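Local coordinates for protein dephospho-CoA kinase (Campylobacter jejuni subsp. jejuni serotype O:2, PDB 4ZO4) that probably catalyses the last step of coenzyme A biosynthesis, the ATP-dependent phosphorylation of the 3'-hydroxyl group of dephospho-CoA, at residues A[21-35]-A[107-119]. Numbering follows the deposited sequence.
Sequences FIEIANSLGFKSISA and LDKENKAFFVEIP
Phe115 is the side chain on which helix 21-27 settles against strand 114-117. Phe21 meets it in a T-shaped stack, planes at 76°: CE2 of Phe21 comes over one face of the Phe115 ring, 3.9 Å from Phe115 CD1. With its CG opposite the backbone N (chi1 -179°), Phe21 reaches in from the flank of the helix. Ile22 CD1 packs against Phe115 CB at 4.1 Å, the methyl of Ala25 rests near CD2, and Phe30 CB abuts the ring edge at CE2. Phe8 and Val10 of strand 7-12 also touch Phe115, making this side of the sheet tightly packed.

Beneath the helix, strands 31-34 and 114-117 run parallel. Phe115 N donates to Lys31 O (2.8 Å, 164°), its carbonyl receives Ile33 N, and the ladder continues from Glu117 N to Ile33 O and from Ala35 N to Glu117 O. On the other face of the sheet, Ile33 lies alongside Val116, Ile33 CD1 to Val116 CG2 3.9 Å, while its CG2 meets Leu107 CD1.

The end near residues 110-113 is looser and more exposed. There the extended Lys112 chain crosses Phe30 and brings NZ over the ring face, 4.5 Å from its centroid, in a cation-pi contact. Lys31 NZ and Glu110 OE1 are 4.2 Å apart, too far for a salt bridge.

Strand 31-34 edges the chain's parallel sheet, and helix 15-27 packs on one face, as in P-loop kinases. Glu117 forms a long, weak ion pair with Lys18, a predicted ATP-binding residue; backbone bonds at its N and O, with Ile22 packed along its side chain, probably help hold its carboxylate near the nucleotide site.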
loop_
_atom_site.group_PDB
_atom_site.type_symbol
_atom_site.label_atom_id
_atom_site.label_comp_id
_atom_site.label_asym_id
_atom_site.label_seq_id
_atom_site.Cartn_x
_atom_site.Cartn_y
_atom_site.Cartn_z
ATOM N N PHE A 21 -1.535 -7.669 -32.032
ATOM C CA PHE A 21 -2.797 -8.413 -32.035
ATOM C C PHE A 21 -3.953 -7.523 -32.426
ATOM O O PHE A 21 -4.946 -8.000 -32.973
ATOM C CB PHE A 21 -3.118 -9.011 -30.687
ATOM C CG PHE A 21 -4.393 -9.802 -30.674
ATOM C CD1 PHE A 21 -4.366 -11.179 -30.702
ATOM C CD2 PHE A 21 -5.619 -9.170 -30.630
ATOM C CE1 PHE A 21 -5.541 -11.911 -30.706
ATOM C CE2 PHE A 21 -6.796 -9.892 -30.621
ATOM C CZ PHE A 21 -6.756 -11.263 -30.652
ATOM N N ILE A 22 -3.820 -6.233 -32.141
ATOM C CA ILE A 22 -4.838 -5.236 -32.531
ATOM C C ILE A 22 -4.704 -4.754 -33.976
ATOM O O ILE A 22 -5.714 -4.559 -34.662
ATOM C CB ILE A 22 -4.826 -4.045 -31.552
ATOM C CG1 ILE A 22 -5.381 -4.508 -30.184
ATOM C CG2 ILE A 22 -5.598 -2.850 -32.112
ATOM C CD1 ILE A 22 -6.856 -4.867 -30.185
ATOM N N GLU A 23 -3.472 -4.575 -34.447
ATOM C CA GLU A 23 -3.247 -4.231 -35.841
ATOM C C GLU A 23 -3.841 -5.315 -36.743
ATOM O O GLU A 23 -4.519 -5.021 -37.724
ATOM C CB GLU A 23 -1.757 -4.062 -36.125
ATOM C CG GLU A 23 -1.425 -4.028 -37.608
ATOM C CD GLU A 23 -2.319 -3.060 -38.375
ATOM O OE1 GLU A 23 -2.260 -1.843 -38.089
ATOM O OE2 GLU A 23 -3.086 -3.513 -39.259
ATOM N N ILE A 24 -3.591 -6.564 -36.386
ATOM C CA ILE A 24 -4.123 -7.714 -37.113
ATOM C C ILE A 24 -5.654 -7.854 -36.959
ATOM O O ILE A 24 -6.347 -8.187 -37.907
ATOM C CB ILE A 24 -3.371 -8.999 -36.672
ATOM C CG1 ILE A 24 -1.911 -8.932 -37.174
ATOM C CG2 ILE A 24 -4.078 -10.256 -37.157
ATOM C CD1 ILE A 24 -0.899 -9.733 -36.367
ATOM N N ALA A 25 -6.193 -7.584 -35.775
ATOM C CA ALA A 25 -7.641 -7.674 -35.576
ATOM C C ALA A 25 -8.399 -6.627 -36.414
ATOM O O ALA A 25 -9.497 -6.896 -36.927
ATOM C CB ALA A 25 -7.963 -7.518 -34.111
ATOM N N ASN A 26 -7.818 -5.435 -36.540
ATOM C CA ASN A 26 -8.409 -4.370 -37.338
ATOM C C ASN A 26 -8.419 -4.766 -38.787
ATOM O O ASN A 26 -9.461 -4.723 -39.453
ATOM C CB ASN A 26 -7.613 -3.069 -37.212
ATOM C CG ASN A 26 -7.924 -2.297 -35.941
ATOM O OD1 ASN A 26 -7.193 -1.383 -35.587
ATOM N ND2 ASN A 26 -9.008 -2.648 -35.263
ATOM N N SER A 27 -7.249 -5.159 -39.280
ATOM C CA SER A 27 -7.119 -5.498 -40.694
ATOM C C SER A 27 -8.142 -6.582 -41.019
ATOM O O SER A 27 -8.929 -6.421 -41.924
ATOM C CB SER A 27 -5.681 -5.873 -41.049
ATOM O OG SER A 27 -5.240 -7.011 -40.342
ATOM N N LEU A 28 -8.212 -7.628 -40.206
ATOM C CA LEU A 28 -9.256 -8.659 -40.361
ATOM C C LEU A 28 -10.711 -8.172 -40.165
ATOM O O LEU A 28 -11.654 -8.967 -40.265
ATOM C CB LEU A 28 -8.968 -9.832 -39.421
ATOM C CG LEU A 28 -7.672 -10.620 -39.695
ATOM C CD1 LEU A 28 -7.670 -11.893 -38.857
ATOM C CD2 LEU A 28 -7.463 -10.966 -41.176
ATOM N N GLY A 29 -10.875 -6.882 -39.867
ATOM C CA GLY A 29 -12.175 -6.215 -39.883
ATOM C C GLY A 29 -12.953 -6.204 -38.577
ATOM O O GLY A 29 -14.147 -5.890 -38.578
ATOM N N PHE A 30 -12.308 -6.536 -37.457
ATOM C CA PHE A 30 -13.020 -6.530 -36.167
ATOM C C PHE A 30 -12.797 -5.227 -35.420
ATOM O O PHE A 30 -11.727 -4.626 -35.533
ATOM C CB PHE A 30 -12.587 -7.704 -35.310
ATOM C CG PHE A 30 -13.004 -9.035 -35.864
ATOM C CD1 PHE A 30 -14.188 -9.632 -35.438
ATOM C CD2 PHE A 30 -12.214 -9.697 -36.804
ATOM C CE1 PHE A 30 -14.585 -10.859 -35.938
ATOM C CE2 PHE A 30 -12.605 -10.929 -37.311
ATOM C CZ PHE A 30 -13.793 -11.509 -36.875
ATOM N N LYS A 31 -13.820 -4.810 -34.667
ATOM C CA LYS A 31 -13.813 -3.543 -33.898
ATOM C C LYS A 31 -12.962 -3.614 -32.624
ATOM O O LYS A 31 -13.133 -4.520 -31.820
ATOM C CB LYS A 31 -15.243 -3.174 -33.457
ATOM C CG LYS A 31 -16.264 -2.981 -34.580
ATOM C CD LYS A 31 -16.203 -1.578 -35.182
ATOM C CE LYS A 31 -17.534 -1.162 -35.788
ATOM N NZ LYS A 31 -17.571 0.281 -36.160
ATOM N N SER A 32 -12.079 -2.643 -32.425
ATOM C CA SER A 32 -11.403 -2.483 -31.131
ATOM C C SER A 32 -11.623 -1.104 -30.541
ATOM O O SER A 32 -11.710 -0.116 -31.269
ATOM C CB SER A 32 -9.905 -2.664 -31.277
ATOM O OG SER A 32 -9.362 -1.563 -31.991
ATOM N N ILE A 33 -11.688 -1.035 -29.218
ATOM C CA ILE A 33 -11.587 0.265 -28.503
ATOM C C ILE A 33 -10.326 0.262 -27.656
ATOM O O ILE A 33 -9.863 -0.790 -27.214
ATOM C CB ILE A 33 -12.828 0.576 -27.640
ATOM C CG1 ILE A 33 -12.987 -0.436 -26.505
ATOM C CG2 ILE A 33 -14.076 0.572 -28.513
ATOM C CD1 ILE A 33 -14.338 -0.379 -25.829
ATOM N N SER A 34 -9.729 1.420 -27.469
ATOM C CA SER A 34 -8.518 1.499 -26.623
ATOM C C SER A 34 -8.840 2.019 -25.222
ATOM O O SER A 34 -9.481 3.064 -25.076
ATOM C CB SER A 34 -7.461 2.375 -27.269
ATOM O OG SER A 34 -6.363 2.564 -26.392
ATOM N N ALA A 35 -8.386 1.292 -24.198
ATOM C CA ALA A 35 -8.624 1.689 -22.796
ATOM C C ALA A 35 -7.849 2.950 -22.477
ATOM O O ALA A 35 -8.427 3.883 -21.936
ATOM C CB ALA A 35 -8.263 0.579 -21.823
ATOM N N LEU A 107 -21.208 -2.214 -28.944
ATOM C CA LEU A 107 -20.687 -3.197 -29.873
ATOM C C LEU A 107 -21.176 -4.597 -29.553
ATOM O O LEU A 107 -21.164 -5.451 -30.444
ATOM C CB LEU A 107 -19.167 -3.183 -29.843
ATOM C CG LEU A 107 -18.539 -1.800 -29.935
ATOM C CD1 LEU A 107 -17.018 -1.857 -29.815
ATOM C CD2 LEU A 107 -18.980 -1.144 -31.235
ATOM N N ASP A 108 -21.583 -4.849 -28.302
ATOM C CA ASP A 108 -22.112 -6.176 -27.938
ATOM C C ASP A 108 -23.469 -6.439 -28.583
ATOM O O ASP A 108 -23.764 -7.564 -28.991
ATOM C CB ASP A 108 -22.250 -6.375 -26.426
ATOM C CG ASP A 108 -22.626 -7.815 -26.068
ATOM O OD1 ASP A 108 -21.828 -8.727 -26.381
ATOM O OD2 ASP A 108 -23.716 -8.049 -25.501
ATOM N N LYS A 109 -24.290 -5.402 -28.669
ATOM C CA LYS A 109 -25.609 -5.515 -29.286
ATOM C C LYS A 109 -25.467 -5.497 -30.809
ATOM O O LYS A 109 -26.280 -6.074 -31.537
ATOM C CB LYS A 109 -26.524 -4.388 -28.796
ATOM C CG LYS A 109 -26.610 -4.252 -27.276
ATOM C CD LYS A 109 -27.193 -5.486 -26.603
ATOM C CE LYS A 109 -27.040 -5.391 -25.095
ATOM N NZ LYS A 109 -28.012 -6.287 -24.402
ATOM N N GLU A 110 -24.399 -4.851 -31.270
ATOM C CA GLU A 110 -23.980 -4.877 -32.672
ATOM C C GLU A 110 -23.582 -6.292 -33.131
ATOM O O GLU A 110 -23.147 -6.486 -34.273
ATOM C CB GLU A 110 -22.791 -3.938 -32.823
ATOM C CG GLU A 110 -22.596 -3.308 -34.176
ATOM C CD GLU A 110 -21.428 -2.332 -34.143
ATOM O OE1 GLU A 110 -20.446 -2.555 -34.885
ATOM O OE2 GLU A 110 -21.478 -1.357 -33.352
ATOM N N ASN A 111 -23.668 -7.260 -32.214
ATOM C CA ASN A 111 -23.594 -8.696 -32.517
ATOM C C ASN A 111 -22.417 -9.187 -33.362
ATOM O O ASN A 111 -22.517 -10.222 -34.000
ATOM C CB ASN A 111 -24.927 -9.171 -33.101
ATOM C CG ASN A 111 -25.899 -9.602 -32.026
ATOM O OD1 ASN A 111 -25.564 -10.452 -31.196
ATOM N ND2 ASN A 111 -27.102 -9.022 -32.028
ATOM N N LYS A 112 -21.303 -8.460 -33.341
ATOM C CA LYS A 112 -20.060 -8.930 -33.927
ATOM C C LYS A 112 -18.966 -8.867 -32.844
ATOM O O LYS A 112 -18.993 -7.980 -31.993
ATOM C CB LYS A 112 -19.698 -8.071 -35.139
ATOM C CG LYS A 112 -18.586 -8.650 -35.995
ATOM C CD LYS A 112 -17.915 -7.592 -36.861
ATOM C CE LYS A 112 -16.551 -8.078 -37.333
ATOM N NZ LYS A 112 -16.041 -7.318 -38.502
ATOM N N ALA A 113 -18.031 -9.821 -32.863
ATOM C CA ALA A 113 -16.926 -9.847 -31.904
ATOM C C ALA A 113 -16.125 -8.572 -31.986
ATOM O O ALA A 113 -15.920 -8.036 -33.102
ATOM C CB ALA A 113 -16.012 -11.031 -32.149
ATOM N N PHE A 114 -15.690 -8.106 -30.801
ATOM C CA PHE A 114 -14.879 -6.898 -30.640
ATOM C C PHE A 114 -13.838 -7.019 -29.495
ATOM O O PHE A 114 -13.978 -7.832 -28.571
ATOM C CB PHE A 114 -15.776 -5.657 -30.438
ATOM C CG PHE A 114 -16.510 -5.625 -29.119
ATOM C CD1 PHE A 114 -16.027 -4.874 -28.053
ATOM C CD2 PHE A 114 -17.704 -6.327 -28.950
ATOM C CE1 PHE A 114 -16.707 -4.844 -26.842
ATOM C CE2 PHE A 114 -18.393 -6.300 -27.740
ATOM C CZ PHE A 114 -17.892 -5.554 -26.684
ATOM N N PHE A 115 -12.805 -6.176 -29.581
ATOM C CA PHE A 115 -11.634 -6.236 -28.716
ATOM C C PHE A 115 -11.352 -4.910 -27.974
ATOM O O PHE A 115 -11.168 -3.851 -28.581
ATOM C CB PHE A 115 -10.419 -6.688 -29.548
ATOM C CG PHE A 115 -10.564 -8.092 -30.093
ATOM C CD1 PHE A 115 -10.381 -9.186 -29.259
ATOM C CD2 PHE A 115 -10.934 -8.319 -31.420
ATOM C CE1 PHE A 115 -10.546 -10.480 -29.726
ATOM C CE2 PHE A 115 -11.109 -9.615 -31.892
ATOM C CZ PHE A 115 -10.909 -10.697 -31.039
ATOM N N VAL A 116 -11.353 -4.982 -26.651
ATOM C CA VAL A 116 -10.987 -3.855 -25.795
ATOM C C VAL A 116 -9.505 -3.996 -25.509
ATOM O O VAL A 116 -9.068 -4.840 -24.706
ATOM C CB VAL A 116 -11.758 -3.883 -24.447
ATOM C CG1 VAL A 116 -11.395 -2.696 -23.587
ATOM C CG2 VAL A 116 -13.272 -3.939 -24.667
ATOM N N GLU A 117 -8.704 -3.209 -26.192
ATOM C CA GLU A 117 -7.292 -3.197 -25.865
ATOM C C GLU A 117 -7.153 -2.633 -24.447
ATOM O O GLU A 117 -7.785 -1.621 -24.127
ATOM C CB GLU A 117 -6.530 -2.343 -26.882
ATOM C CG GLU A 117 -5.114 -2.016 -26.450
ATOM C CD GLU A 117 -4.272 -1.471 -27.581
ATOM O OE1 GLU A 117 -4.845 -1.019 -28.597
ATOM O OE2 GLU A 117 -3.029 -1.498 -27.435
ATOM N N ILE A 118 -6.346 -3.266 -23.598
ATOM C CA ILE A 118 -6.202 -2.788 -22.203
ATOM C C ILE A 118 -4.840 -3.126 -21.583
ATOM O O ILE A 118 -4.386 -4.260 -21.675
ATOM C CB ILE A 118 -7.350 -3.341 -21.333
ATOM C CG1 ILE A 118 -7.347 -2.730 -19.932
ATOM C CG2 ILE A 118 -7.286 -4.848 -21.229
ATOM C CD1 ILE A 118 -8.547 -3.112 -19.086
ATOM N N PRO A 119 -4.163 -2.137 -20.970
ATOM C CA PRO A 119 -2.939 -2.415 -20.188
ATOM C C PRO A 119 -3.148 -3.408 -19.072
ATOM O O PRO A 119 -4.113 -3.314 -18.327
ATOM C CB PRO A 119 -2.562 -1.064 -19.594
ATOM C CG PRO A 119 -3.266 -0.026 -20.421
ATOM C CD PRO A 119 -4.427 -0.694 -21.102
#